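Local coordinates for ABC transporter, solute-binding protein (Staphylococcus aureus, PDB 6LKI) that binds alpha-D-glucose 6-phosphate as an extracellular solute-binding lipoprotein and associates with the sensor kinase HptS, at residues S96-P101 with A250-K255; S9-N14 with V56-V61; G129-S134 with H160-H165; T102-N107 with A186-E191. One frame throughout, in Å; residues are numbered along the deposited sequence.

Contact 1: S96-P101 with A250-K255; sequences SFLLMP and AEFDAK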
loop_
_atom_site.group_PDB
_atom_site.type_symbol
_atom_site.label_atom_id
_atom_site.label_comp_id
_atom_site.label_asym_id
_atom_site.label_seq_id
_atom_site.Cartn_x
_atom_site.Cartn_y
_atom_site.Cartn_z
ATOM N N SER A 96 -11.492 11.218 -8.971
ATOM C CA SER A 96 -10.180 10.617 -9.175
ATOM C C SER A 96 -9.350 10.715 -7.900
ATOM O O SER A 96 -9.375 11.731 -7.198
ATOM C CB SER A 96 -9.460 11.297 -10.339
ATOM O OG SER A 96 -10.152 11.074 -11.556
ATOM N N PHE A 97 -8.608 9.647 -7.606
ATOM C CA PHE A 97 -7.968 9.473 -6.305
ATOM C C PHE A 97 -6.463 9.273 -6.422
ATOM O O PHE A 97 -5.696 10.081 -5.885
ATOM C CB PHE A 97 -8.631 8.290 -5.583
ATOM C CG PHE A 97 -7.949 7.884 -4.307
ATOM C CD1 PHE A 97 -7.619 8.824 -3.347
ATOM C CD2 PHE A 97 -7.660 6.551 -4.061
ATOM C CE1 PHE A 97 -7.003 8.446 -2.170
ATOM C CE2 PHE A 97 -7.043 6.167 -2.886
ATOM C CZ PHE A 97 -6.713 7.116 -1.939
ATOM N N LEU A 98 -6.014 8.218 -7.099
ATOM C CA LEU A 98 -4.594 7.930 -7.243
ATOM C C LEU A 98 -4.326 7.401 -8.644
ATOM O O LEU A 98 -5.224 6.896 -9.322
ATOM C CB LEU A 98 -4.109 6.911 -6.200
ATOM C CG LEU A 98 -3.933 7.380 -4.754
ATOM C CD1 LEU A 98 -3.579 6.202 -3.855
ATOM C CD2 LEU A 98 -2.873 8.467 -4.656
ATOM N N LEU A 99 -3.070 7.515 -9.067
ATOM C CA LEU A 99 -2.623 7.032 -10.367
ATOM C C LEU A 99 -1.632 5.896 -10.147
ATOM O O LEU A 99 -0.634 6.070 -9.440
ATOM C CB LEU A 99 -1.987 8.157 -11.183
ATOM C CG LEU A 99 -2.820 9.433 -11.336
ATOM C CD1 LEU A 99 -2.035 10.503 -12.077
ATOM C CD2 LEU A 99 -4.129 9.137 -12.048
ATOM N N MET A 100 -1.908 4.743 -10.745
ATOM C CA MET A 100 -1.080 3.550 -10.571
ATOM C C MET A 100 -0.700 2.982 -11.931
ATOM O O MET A 100 -1.583 2.494 -12.663
ATOM C CB MET A 100 -1.807 2.497 -9.739
ATOM C CG MET A 100 -1.023 1.201 -9.565
ATOM S SD MET A 100 0.548 1.457 -8.716
ATOM C CE MET A 100 -0.026 2.094 -7.145
ATOM N N PRO A 101 0.578 3.012 -12.309
ATOM C CA PRO A 101 0.973 2.430 -13.598
ATOM C C PRO A 101 0.863 0.912 -13.568
ATOM O O PRO A 101 1.271 0.265 -12.600
ATOM C CB PRO A 101 2.431 2.883 -13.766
ATOM C CG PRO A 101 2.638 3.971 -12.738
ATOM C CD PRO A 101 1.708 3.648 -11.616
ATOM N N ALA A 250 3.988 7.920 -1.138
ATOM C CA ALA A 250 5.154 7.269 -0.549
ATOM C C ALA A 250 4.876 5.815 -0.189
ATOM O O ALA A 250 5.776 4.973 -0.294
ATOM C CB ALA A 250 5.612 8.038 0.690
ATOM N N GLU A 251 3.654 5.496 0.232
ATOM C CA GLU A 251 3.367 4.154 0.722
ATOM C C GLU A 251 2.859 3.219 -0.370
ATOM O O GLU A 251 3.191 2.028 -0.365
ATOM C CB GLU A 251 2.349 4.221 1.865
ATOM C CG GLU A 251 2.858 4.963 3.092
ATOM C CD GLU A 251 1.958 4.784 4.301
ATOM O OE1 GLU A 251 0.807 4.328 4.132
ATOM O OE2 GLU A 251 2.407 5.097 5.423
ATOM N N PHE A 252 2.066 3.733 -1.309
ATOM C CA PHE A 252 1.477 2.913 -2.360
ATOM C C PHE A 252 2.344 2.824 -3.608
ATOM O O PHE A 252 2.006 2.059 -4.518
ATOM C CB PHE A 252 0.102 3.462 -2.767
ATOM C CG PHE A 252 -1.008 3.132 -1.805
ATOM C CD1 PHE A 252 -0.745 2.858 -0.473
ATOM C CD2 PHE A 252 -2.322 3.108 -2.240
ATOM C CE1 PHE A 252 -1.773 2.563 0.405
ATOM C CE2 PHE A 252 -3.353 2.814 -1.368
ATOM C CZ PHE A 252 -3.077 2.540 -0.045
ATOM N N ASP A 253 3.437 3.586 -3.678
ATOM C CA ASP A 253 4.221 3.723 -4.905
ATOM C C ASP A 253 3.329 4.156 -6.065
ATOM O O ASP A 253 3.453 3.677 -7.196
ATOM C CB ASP A 253 4.973 2.433 -5.231
ATOM C CG ASP A 253 6.104 2.169 -4.262
ATOM O OD1 ASP A 253 6.735 3.148 -3.812
ATOM O OD2 ASP A 253 6.360 0.987 -3.947
ATOM N N ALA A 254 2.412 5.067 -5.768
ATOM C CA ALA A 254 1.475 5.624 -6.728
ATOM C C ALA A 254 1.907 7.036 -7.103
ATOM O O ALA A 254 2.893 7.573 -6.589
ATOM C CB ALA A 254 0.056 5.620 -6.154
ATOM N N LYS A 255 1.154 7.638 -8.016
ATOM C CA LYS A 255 1.321 9.035 -8.378
ATOM C C LYS A 255 0.084 9.807 -7.943
ATOM O O LYS A 255 -1.037 9.294 -8.016
ATOM C CB LYS A 255 1.551 9.190 -9.883
ATOM C CG LYS A 255 2.530 8.174 -10.453
ATOM C CD LYS A 255 3.792 8.848 -10.960
ATOM C CE LYS A 255 4.764 7.835 -11.550
ATOM N NZ LYS A 255 5.322 6.916 -10.516
#

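Contact 2: S9-N14 with V56-V61; sequences SPYQSN and VFMGGV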
loop_
_atom_site.group_PDB
_atom_site.type_symbol
_atom_site.label_atom_id
_atom_site.label_comp_id
_atom_site.label_asym_id
_atom_site.label_seq_id
_atom_site.Cartn_x
_atom_site.Cartn_y
_atom_site.Cartn_z
ATOM N N SER A 9 -13.688 -1.251 -0.118
ATOM C CA SER A 9 -12.355 -1.004 -0.647
ATOM C C SER A 9 -11.686 -2.272 -1.159
ATOM O O SER A 9 -11.638 -3.273 -0.427
ATOM C CB SER A 9 -11.463 -0.353 0.409
ATOM O OG SER A 9 -10.216 0.020 -0.151
ATOM N N PRO A 10 -11.172 -2.264 -2.393
ATOM C CA PRO A 10 -10.362 -3.394 -2.864
ATOM C C PRO A 10 -8.929 -3.377 -2.357
ATOM O O PRO A 10 -8.212 -4.367 -2.557
ATOM C CB PRO A 10 -10.409 -3.240 -4.390
ATOM C CG PRO A 10 -10.576 -1.770 -4.602
ATOM C CD PRO A 10 -11.419 -1.271 -3.454
ATOM N N TYR A 11 -8.490 -2.293 -1.720
ATOM C CA TYR A 11 -7.173 -2.268 -1.101
ATOM C C TYR A 11 -7.127 -3.219 0.089
ATOM O O TYR A 11 -8.122 -3.420 0.791
ATOM C CB TYR A 11 -6.820 -0.858 -0.630
ATOM C CG TYR A 11 -6.766 0.189 -1.718
ATOM C CD1 TYR A 11 -6.089 -0.045 -2.907
ATOM C CD2 TYR A 11 -7.382 1.422 -1.547
ATOM C CE1 TYR A 11 -6.035 0.917 -3.899
ATOM C CE2 TYR A 11 -7.331 2.389 -2.531
ATOM C CZ TYR A 11 -6.659 2.132 -3.705
ATOM O OH TYR A 11 -6.609 3.095 -4.688
ATOM N N GLN A 12 -5.955 -3.807 0.316
ATOM C CA GLN A 12 -5.777 -4.653 1.486
ATOM C C GLN A 12 -5.917 -3.822 2.756
ATOM O O GLN A 12 -5.550 -2.644 2.798
ATOM C CB GLN A 12 -4.414 -5.348 1.446
ATOM C CG GLN A 12 -4.292 -6.406 0.357
ATOM C CD GLN A 12 -5.265 -7.556 0.543
ATOM O OE1 GLN A 12 -5.109 -8.377 1.447
ATOM N NE2 GLN A 12 -6.278 -7.619 -0.316
ATOM N N SER A 13 -6.460 -4.454 3.800
ATOM C CA SER A 13 -6.793 -3.738 5.030
ATOM C C SER A 13 -5.581 -3.022 5.611
ATOM O O SER A 13 -5.654 -1.839 5.964
ATOM C CB SER A 13 -7.374 -4.709 6.057
ATOM O OG SER A 13 -7.447 -4.108 7.339
ATOM N N ASN A 14 -4.455 -3.725 5.719
ATOM C CA ASN A 14 -3.282 -3.176 6.386
ATOM C C ASN A 14 -2.660 -2.001 5.642
ATOM O O ASN A 14 -1.787 -1.331 6.204
ATOM C CB ASN A 14 -2.240 -4.280 6.592
ATOM C CG ASN A 14 -1.528 -4.660 5.310
ATOM O OD1 ASN A 14 -0.322 -4.455 5.175
ATOM N ND2 ASN A 14 -2.271 -5.216 4.360
ATOM N N VAL A 56 -19.092 4.823 1.259
ATOM C CA VAL A 56 -18.023 5.231 0.354
ATOM C C VAL A 56 -17.381 3.996 -0.263
ATOM O O VAL A 56 -17.163 2.989 0.420
ATOM C CB VAL A 56 -16.957 6.080 1.083
ATOM C CG1 VAL A 56 -15.833 6.460 0.134
ATOM C CG2 VAL A 56 -17.582 7.330 1.694
ATOM N N PHE A 57 -17.080 4.078 -1.559
ATOM C CA PHE A 57 -16.265 3.091 -2.264
ATOM C C PHE A 57 -14.894 3.718 -2.494
ATOM O O PHE A 57 -14.768 4.680 -3.260
ATOM C CB PHE A 57 -16.919 2.679 -3.582
ATOM C CG PHE A 57 -16.467 1.337 -4.096
ATOM C CD1 PHE A 57 -15.175 1.156 -4.565
ATOM C CD2 PHE A 57 -17.338 0.260 -4.120
ATOM C CE1 PHE A 57 -14.759 -0.077 -5.040
ATOM C CE2 PHE A 57 -16.928 -0.974 -4.595
ATOM C CZ PHE A 57 -15.637 -1.141 -5.056
ATOM N N MET A 58 -13.871 3.180 -1.834
ATOM C CA MET A 58 -12.534 3.769 -1.828
ATOM C C MET A 58 -11.575 2.861 -2.587
ATOM O O MET A 58 -11.255 1.761 -2.125
ATOM C CB MET A 58 -12.051 3.993 -0.397
ATOM C CG MET A 58 -10.594 4.409 -0.291
ATOM S SD MET A 58 -10.009 4.393 1.412
ATOM C CE MET A 58 -8.292 4.849 1.185
ATOM N N GLY A 59 -11.108 3.328 -3.740
ATOM C CA GLY A 59 -10.116 2.618 -4.518
ATOM C C GLY A 59 -10.725 1.858 -5.684
ATOM O O GLY A 59 -11.943 1.698 -5.806
ATOM N N GLY A 60 -9.841 1.377 -6.549
ATOM C CA GLY A 60 -10.241 0.678 -7.751
ATOM C C GLY A 60 -10.452 1.619 -8.925
ATOM O O GLY A 60 -10.720 2.808 -8.772
ATOM N N VAL A 61 -10.321 1.060 -10.129
ATOM C CA VAL A 61 -10.526 1.830 -11.352
ATOM C C VAL A 61 -12.023 1.992 -11.584
ATOM O O VAL A 61 -12.595 1.383 -12.497
ATOM C CB VAL A 61 -9.836 1.167 -12.558
ATOM C CG1 VAL A 61 -8.326 1.267 -12.418
ATOM C CG2 VAL A 61 -10.261 -0.287 -12.685
#

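Contact 3: G129-S134 with H160-H165; sequences GKIAYS and HQFQNH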
loop_
_atom_site.group_PDB
_atom_site.type_symbol
_atom_site.label_atom_id
_atom_site.label_comp_id
_atom_site.label_asym_id
_atom_site.label_seq_id
_atom_site.Cartn_x
_atom_site.Cartn_y
_atom_site.Cartn_z
ATOM N N GLY A 129 4.487 -19.755 -23.230
ATOM C CA GLY A 129 4.148 -20.533 -22.056
ATOM C C GLY A 129 4.982 -20.242 -20.831
ATOM O O GLY A 129 4.830 -20.932 -19.819
ATOM N N LYS A 130 5.856 -19.238 -20.882
ATOM C CA LYS A 130 6.749 -18.922 -19.775
ATOM C C LYS A 130 6.451 -17.566 -19.149
ATOM O O LYS A 130 7.269 -17.058 -18.375
ATOM C CB LYS A 130 8.207 -18.974 -20.239
ATOM C CG LYS A 130 8.588 -20.263 -20.943
ATOM C CD LYS A 130 8.880 -21.371 -19.949
ATOM C CE LYS A 130 10.371 -21.653 -19.872
ATOM N NZ LYS A 130 10.692 -22.638 -18.803
ATOM N N ILE A 131 5.307 -16.965 -19.473
ATOM C CA ILE A 131 4.888 -15.686 -18.919
ATOM C C ILE A 131 3.441 -15.826 -18.466
ATOM O O ILE A 131 2.730 -16.749 -18.867
ATOM C CB ILE A 131 5.040 -14.534 -19.935
ATOM C CG1 ILE A 131 4.296 -14.868 -21.226
ATOM C CG2 ILE A 131 6.510 -14.288 -20.237
ATOM C CD1 ILE A 131 4.334 -13.758 -22.257
ATOM N N ALA A 132 3.004 -14.895 -17.618
ATOM C CA ALA A 132 1.709 -15.037 -16.967
ATOM C C ALA A 132 0.986 -13.699 -16.894
ATOM O O ALA A 132 1.592 -12.627 -16.966
ATOM C CB ALA A 132 1.851 -15.627 -15.558
ATOM N N TYR A 133 -0.336 -13.788 -16.750
ATOM C CA TYR A 133 -1.199 -12.642 -16.511
ATOM C C TYR A 133 -2.407 -13.128 -15.722
ATOM O O TYR A 133 -2.596 -14.331 -15.521
ATOM C CB TYR A 133 -1.626 -11.969 -17.822
ATOM C CG TYR A 133 -2.584 -12.806 -18.644
ATOM C CD1 TYR A 133 -2.125 -13.870 -19.407
ATOM C CD2 TYR A 133 -3.947 -12.534 -18.648
ATOM C CE1 TYR A 133 -2.995 -14.642 -20.156
ATOM C CE2 TYR A 133 -4.826 -13.302 -19.396
ATOM C CZ TYR A 133 -4.342 -14.354 -20.147
ATOM O OH TYR A 133 -5.208 -15.123 -20.893
ATOM N N SER A 134 -3.230 -12.181 -15.279
ATOM C CA SER A 134 -4.402 -12.484 -14.472
ATOM C C SER A 134 -5.677 -12.353 -15.297
ATOM O O SER A 134 -5.759 -11.541 -16.224
ATOM C CB SER A 134 -4.479 -11.568 -13.246
ATOM O OG SER A 134 -4.301 -10.208 -13.603
ATOM N N HIS A 160 -6.204 -12.061 -28.289
ATOM C CA HIS A 160 -6.271 -13.515 -28.389
ATOM C C HIS A 160 -4.894 -14.121 -28.620
ATOM O O HIS A 160 -4.578 -15.182 -28.070
ATOM C CB HIS A 160 -7.237 -13.918 -29.504
ATOM C CG HIS A 160 -8.670 -13.632 -29.188
ATOM N ND1 HIS A 160 -9.612 -13.374 -30.161
ATOM C CD2 HIS A 160 -9.324 -13.558 -28.004
ATOM C CE1 HIS A 160 -10.783 -13.156 -29.591
ATOM N NE2 HIS A 160 -10.636 -13.262 -28.282
ATOM N N GLN A 161 -4.055 -13.464 -29.426
ATOM C CA GLN A 161 -2.708 -13.976 -29.646
ATOM C C GLN A 161 -1.899 -13.968 -28.355
ATOM O O GLN A 161 -1.146 -14.910 -28.081
ATOM C CB GLN A 161 -1.994 -13.169 -30.728
ATOM C CG GLN A 161 -0.596 -13.692 -31.033
ATOM C CD GLN A 161 0.120 -12.888 -32.099
ATOM O OE1 GLN A 161 -0.388 -11.872 -32.572
ATOM N NE2 GLN A 161 1.307 -13.343 -32.484
ATOM N N PHE A 162 -2.039 -12.914 -27.547
ATOM C CA PHE A 162 -1.342 -12.894 -26.266
ATOM C C PHE A 162 -1.864 -13.986 -25.342
ATOM O O PHE A 162 -1.083 -14.646 -24.647
ATOM C CB PHE A 162 -1.471 -11.526 -25.598
ATOM C CG PHE A 162 -0.774 -11.444 -24.271
ATOM C CD1 PHE A 162 0.579 -11.159 -24.204
ATOM C CD2 PHE A 162 -1.464 -11.679 -23.092
ATOM C CE1 PHE A 162 1.230 -11.099 -22.987
ATOM C CE2 PHE A 162 -0.818 -11.623 -21.872
ATOM C CZ PHE A 162 0.530 -11.330 -21.820
ATOM N N GLN A 163 -3.183 -14.190 -25.319
ATOM C CA GLN A 163 -3.764 -15.215 -24.459
ATOM C C GLN A 163 -3.413 -16.625 -24.918
ATOM O O GLN A 163 -3.571 -17.572 -24.140
ATOM C CB GLN A 163 -5.281 -15.038 -24.389
ATOM C CG GLN A 163 -5.712 -13.726 -23.745
ATOM C CD GLN A 163 -7.199 -13.668 -23.465
ATOM O OE1 GLN A 163 -7.992 -14.355 -24.110
ATOM N NE2 GLN A 163 -7.587 -12.845 -22.498
ATOM N N ASN A 164 -2.944 -16.788 -26.154
ATOM C CA ASN A 164 -2.412 -18.058 -26.628
ATOM C C ASN A 164 -0.905 -18.157 -26.441
ATOM O O ASN A 164 -0.291 -19.121 -26.909
ATOM C CB ASN A 164 -2.771 -18.269 -28.100
ATOM C CG ASN A 164 -4.220 -18.656 -28.290
ATOM O OD1 ASN A 164 -4.806 -19.335 -27.449
ATOM N ND2 ASN A 164 -4.810 -18.220 -29.397
ATOM N N HIS A 165 -0.305 -17.186 -25.761
ATOM C CA HIS A 165 1.123 -17.155 -25.491
ATOM C C HIS A 165 1.456 -17.134 -24.008
ATOM O O HIS A 165 2.499 -17.662 -23.620
ATOM C CB HIS A 165 1.753 -15.923 -26.162
ATOM C CG HIS A 165 3.217 -16.060 -26.440
ATOM N ND1 HIS A 165 3.707 -16.654 -27.583
ATOM C CD2 HIS A 165 4.300 -15.660 -25.730
ATOM C CE1 HIS A 165 5.027 -16.623 -27.561
ATOM N NE2 HIS A 165 5.412 -16.023 -26.449
HETATM O O HOH W 1 -4.099 -17.563 -21.684
#

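Contact 4: T102-N107 with A186-E191; sequences TVIVVN and AGLSYE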
loop_
_atom_site.group_PDB
_atom_site.type_symbol
_atom_site.label_atom_id
_atom_site.label_comp_id
_atom_site.label_asym_id
_atom_site.label_seq_id
_atom_site.Cartn_x
_atom_site.Cartn_y
_atom_site.Cartn_z
ATOM N N THR A 102 0.286 0.348 -14.625
ATOM C CA THR A 102 0.440 -1.077 -14.876
ATOM C C THR A 102 1.816 -1.320 -15.479
ATOM O O THR A 102 2.386 -0.446 -16.137
ATOM C CB THR A 102 -0.651 -1.598 -15.814
ATOM O OG1 THR A 102 -0.574 -0.917 -17.073
ATOM C CG2 THR A 102 -2.030 -1.380 -15.207
ATOM N N VAL A 103 2.370 -2.506 -15.223
ATOM C CA VAL A 103 3.745 -2.798 -15.605
ATOM C C VAL A 103 3.869 -4.240 -16.077
ATOM O O VAL A 103 3.031 -5.096 -15.784
ATOM C CB VAL A 103 4.752 -2.561 -14.450
ATOM C CG1 VAL A 103 4.651 -1.140 -13.898
ATOM C CG2 VAL A 103 4.554 -3.597 -13.349
ATOM N N ILE A 104 4.935 -4.490 -16.824
ATOM C CA ILE A 104 5.465 -5.833 -17.004
ATOM C C ILE A 104 6.540 -6.039 -15.950
ATOM O O ILE A 104 7.452 -5.216 -15.816
ATOM C CB ILE A 104 6.040 -6.020 -18.418
ATOM C CG1 ILE A 104 4.944 -5.870 -19.471
ATOM C CG2 ILE A 104 6.719 -7.377 -18.542
ATOM C CD1 ILE A 104 5.472 -5.769 -20.881
ATOM N N VAL A 105 6.430 -7.118 -15.183
ATOM C CA VAL A 105 7.456 -7.484 -14.216
ATOM C C VAL A 105 8.312 -8.584 -14.826
ATOM O O VAL A 105 7.789 -9.514 -15.450
ATOM C CB VAL A 105 6.837 -7.907 -12.870
ATOM C CG1 VAL A 105 5.986 -9.156 -13.014
ATOM C CG2 VAL A 105 7.926 -8.109 -11.829
ATOM N N VAL A 106 9.629 -8.455 -14.688
ATOM C CA VAL A 106 10.589 -9.351 -15.323
ATOM C C VAL A 106 11.463 -9.971 -14.243
ATOM O O VAL A 106 11.959 -9.265 -13.358
ATOM C CB VAL A 106 11.452 -8.613 -16.364
ATOM C CG1 VAL A 106 12.476 -9.557 -16.979
ATOM C CG2 VAL A 106 10.572 -7.998 -17.445
ATOM N N ASN A 107 11.647 -11.287 -14.318
ATOM C CA ASN A 107 12.548 -11.989 -13.412
ATOM C C ASN A 107 13.982 -11.811 -13.902
ATOM O O ASN A 107 14.335 -12.291 -14.985
ATOM C CB ASN A 107 12.178 -13.469 -13.335
ATOM C CG ASN A 107 13.002 -14.225 -12.312
ATOM O OD1 ASN A 107 14.215 -14.364 -12.457
ATOM N ND2 ASN A 107 12.343 -14.729 -11.275
ATOM N N ALA A 186 8.279 -13.568 -16.980
ATOM C CA ALA A 186 7.702 -12.234 -16.904
ATOM C C ALA A 186 6.208 -12.351 -16.641
ATOM O O ALA A 186 5.611 -13.421 -16.783
ATOM C CB ALA A 186 7.971 -11.434 -18.184
ATOM N N GLY A 187 5.606 -11.228 -16.255
ATOM C CA GLY A 187 4.189 -11.209 -15.950
ATOM C C GLY A 187 3.622 -9.811 -16.021
ATOM O O GLY A 187 4.352 -8.816 -15.943
ATOM N N LEU A 188 2.302 -9.745 -16.169
ATOM C CA LEU A 188 1.574 -8.483 -16.241
ATOM C C LEU A 188 1.021 -8.149 -14.860
ATOM O O LEU A 188 0.163 -8.872 -14.341
ATOM C CB LEU A 188 0.445 -8.561 -17.269
ATOM C CG LEU A 188 0.808 -8.994 -18.691
ATOM C CD1 LEU A 188 -0.367 -8.748 -19.630
ATOM C CD2 LEU A 188 2.057 -8.277 -19.185
ATOM N N SER A 189 1.498 -7.053 -14.279
ATOM C CA SER A 189 1.174 -6.698 -12.901
ATOM C C SER A 189 0.973 -5.185 -12.837
ATOM O O SER A 189 0.625 -4.537 -13.830
ATOM C CB SER A 189 2.278 -7.203 -11.955
ATOM O OG SER A 189 1.961 -6.949 -10.598
ATOM N N TYR A 190 1.179 -4.606 -11.655
ATOM C CA TYR A 190 1.173 -3.159 -11.498
ATOM C C TYR A 190 2.281 -2.767 -10.529
ATOM O O TYR A 190 2.787 -3.595 -9.766
ATOM C CB TYR A 190 -0.196 -2.627 -11.036
ATOM C CG TYR A 190 -0.722 -3.196 -9.736
ATOM C CD1 TYR A 190 -1.389 -4.414 -9.707
ATOM C CD2 TYR A 190 -0.578 -2.500 -8.542
ATOM C CE1 TYR A 190 -1.883 -4.933 -8.521
ATOM C CE2 TYR A 190 -1.067 -3.010 -7.352
ATOM C CZ TYR A 190 -1.719 -4.226 -7.347
ATOM O OH TYR A 190 -2.206 -4.736 -6.164
ATOM N N GLU A 191 2.653 -1.485 -10.572
ATOM C CA GLU A 191 3.905 -1.055 -9.956
ATOM C C GLU A 191 3.937 -1.350 -8.460
ATOM O O GLU A 191 4.955 -1.816 -7.938
ATOM C CB GLU A 191 4.136 0.433 -10.216
ATOM C CG GLU A 191 5.425 0.964 -9.606
ATOM C CD GLU A 191 6.220 1.819 -10.573
ATOM O OE1 GLU A 191 7.458 1.668 -10.624
ATOM O OE2 GLU A 191 5.605 2.641 -11.285
#

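Contact 1: S96-P101 with A250-K255
Leu98 lays its CD1 methyl against the Phe252 ring, CD1 to CD2 3.7 Å, the two side chains crossing at about a right angle. Phe252 belongs to the last turn of helix 242-252, and its large apolar ring also packs edge-to-face with Tyr11. Two residues on, from the same side of the strand, comes the flexible Met100: CG is anti to the backbone N, and bends at chi2 and chi3 (both 61°) fold the thioether back. Its CE methyl then lies 3.3 Å from Phe252 O and 3.7 Å from Ala254 CB. Ala254 is small enough to come close beside the strand, with CB 3.4 Å from Leu99 O. Asp253 ends the helix with a positive phi (54°), turning the chain toward the sheet, while its OD1 bonds Asn68 N of the HptS chain. Leu99 and Lys255 then form an antiparallel hydrogen-bonded pair, Leu99 N to Lys255 O at 2.9 Å and Lys255 N to Leu99 O at 2.8 Å. The arrangement is a helix end leading into a short edge strand, docked just past the classic beta bulge that Phe97 and Leu98 form opposite Asp218.

Contact 2: S9-N14 with V56-V61
Phe57 meets Pro10 across the contact, its CE1 atom 3.9 Å from Pro10 CD. Having CG anti to the backbone N (chi1 -157°) brings this corner of the ring to the proline, and Gly59 O lies in plane at the ring's edge. Met58 supplies the polar link through its carbonyl: Ser9 OG donates to Met58 O at 2.8 Å, somewhat tilted from the carbonyl plane. Ser9 CA and Pro10 CD also crowd this oxygen, CD at 3.3 Å. Serine suits the place because its hydroxyl serves twice, giving its proton to Met58 O and receiving Tyr11 N at 3.3 Å, an ST turn that bends the chain as it leaves strand 5-9. The apolar Met58 side chain extends fully, with CG loosely beside Tyr11 CE2.

Gly59 follows with a phi of 101°, which favours glycine, and the lack of a side chain lets Tyr11 CE2 come to 3.4 Å from Gly59 CA. Tyr11 OH bonds Asp218 OD2 beyond. Gly60, also with positive phi, passes Pro10 CG at 3.8 Å from its N. The chemistry is mostly apolar packing about one shared carbonyl. Gly60 N is buried with no partner in the model, which is consistent with a place kept for ligand: Gly60 and Asp218 bind glucose 6-phosphate in a structure of this protein, and Pro10 borders the malonic acid bound here.

Contact 3: G129-S134 with H160-H165
Phe162 brings the edge of its ring to one face of the Tyr133 ring, near the rim, CE2 to CD1 3.6 Å, as the two side chains slide past each other in opposite directions. The rings meet obliquely, with planes 59° apart and centroids separated by 5.4 Å. Two torsions bring them together: Tyr133 holds CG between its backbone N and carbonyl carbon (chi1 70°), lifting the ring off the strand, while Phe162 has CG anti to its N and reaches from the helix flank toward the sheet.

Beyond the ring, Tyr133 OH abuts the aliphatic part of Gln163, whose CG is 3.2 Å away. The glutamine chain is extended past CG and runs at about a right angle to the tyrosine. Tyrosine suits this border, having a ring for the core and a hydroxyl for polar neighbours: OH bonds Gln168 NE2 and donates to a water at 2.8 Å, which also lies near Gln163 O, though doubtfully close. Ile131, two residues earlier on the same face, uses an extended CG1 branch to place CD1 at the edge of the His165 ring, 4.0 Å from CD2, and loosely against Phe162 CE1. At the far end Gly129 N gives a 2.9 Å hydrogen bond to His165 O; its positive phi favours glycine.

Helix 156-163 is thus packed on strand 131-134, together with helix 140-153, within the beta-alpha-beta crossover that runs on into the parallel strand 167-169.

Contact 4: T102-N107 with A186-E191
Val103 and Val105 join Ser189 and Gly187 in an antiparallel strand pair within the sheet of this solute-binding fold, strands 102-107 and 186-190 running at 141°. Both are hydrogen-bonded pairs. Ser189 N to Val103 O (2.9 Å) and Val105 N to Gly187 O (2.8 Å) run close to the carbonyl axis of their acceptors, but Val103 N approaches Ser189 O, at 3.0 Å, from well above the carbonyl plane, 50° out of it. His145 NE2 also bonds that oxygen. Thr102, Ile104 and Val106 occupy one face with Ala186, Leu188 and Tyr190. There the Ile104 and Leu188 side chains lie side by side, pointing the same way, CG1 to CD2 3.8 Å, in ordinary apolar contact.

A small residue suits the end near Val106, where Ala186 CB sits 3.3 Å from Val105 O. On the other face, where Gly187 adds no bulk, Val105 CG1 is held between the backbone N and carbonyl carbon and packs 3.4 Å from Gly187 O. Tyr190 is the N-cap residue before helix 191-198, and beta-branched Val103 spreads its two methyls over this junction, CG2 3.7 Å from Tyr190 C and CG1 3.9 Å from Glu191 N.

Overall arrangement
From the N terminus, contact 2 closes first, tying the turn after strand 5-9 to the end of strand 56-58, and it is complete before any other opens. Strand 95-107 then serves two contacts in succession: residues 96-101 open contact 1 and 102-107 open contact 4. Contact 3 opens and closes within the span of contact 4, which itself lies within that of contact 1, so none of them cross. Strand 186-190 lies between strands 95-107 and 131-134, so contacts 3 and 4 touch, and Pro101 and Met100 join contact 4 to contact 1. Phe97 and Phe252 meet Tyr11 of contact 2, while contacts 2 and 3 lie on opposite sides of the chain's centre.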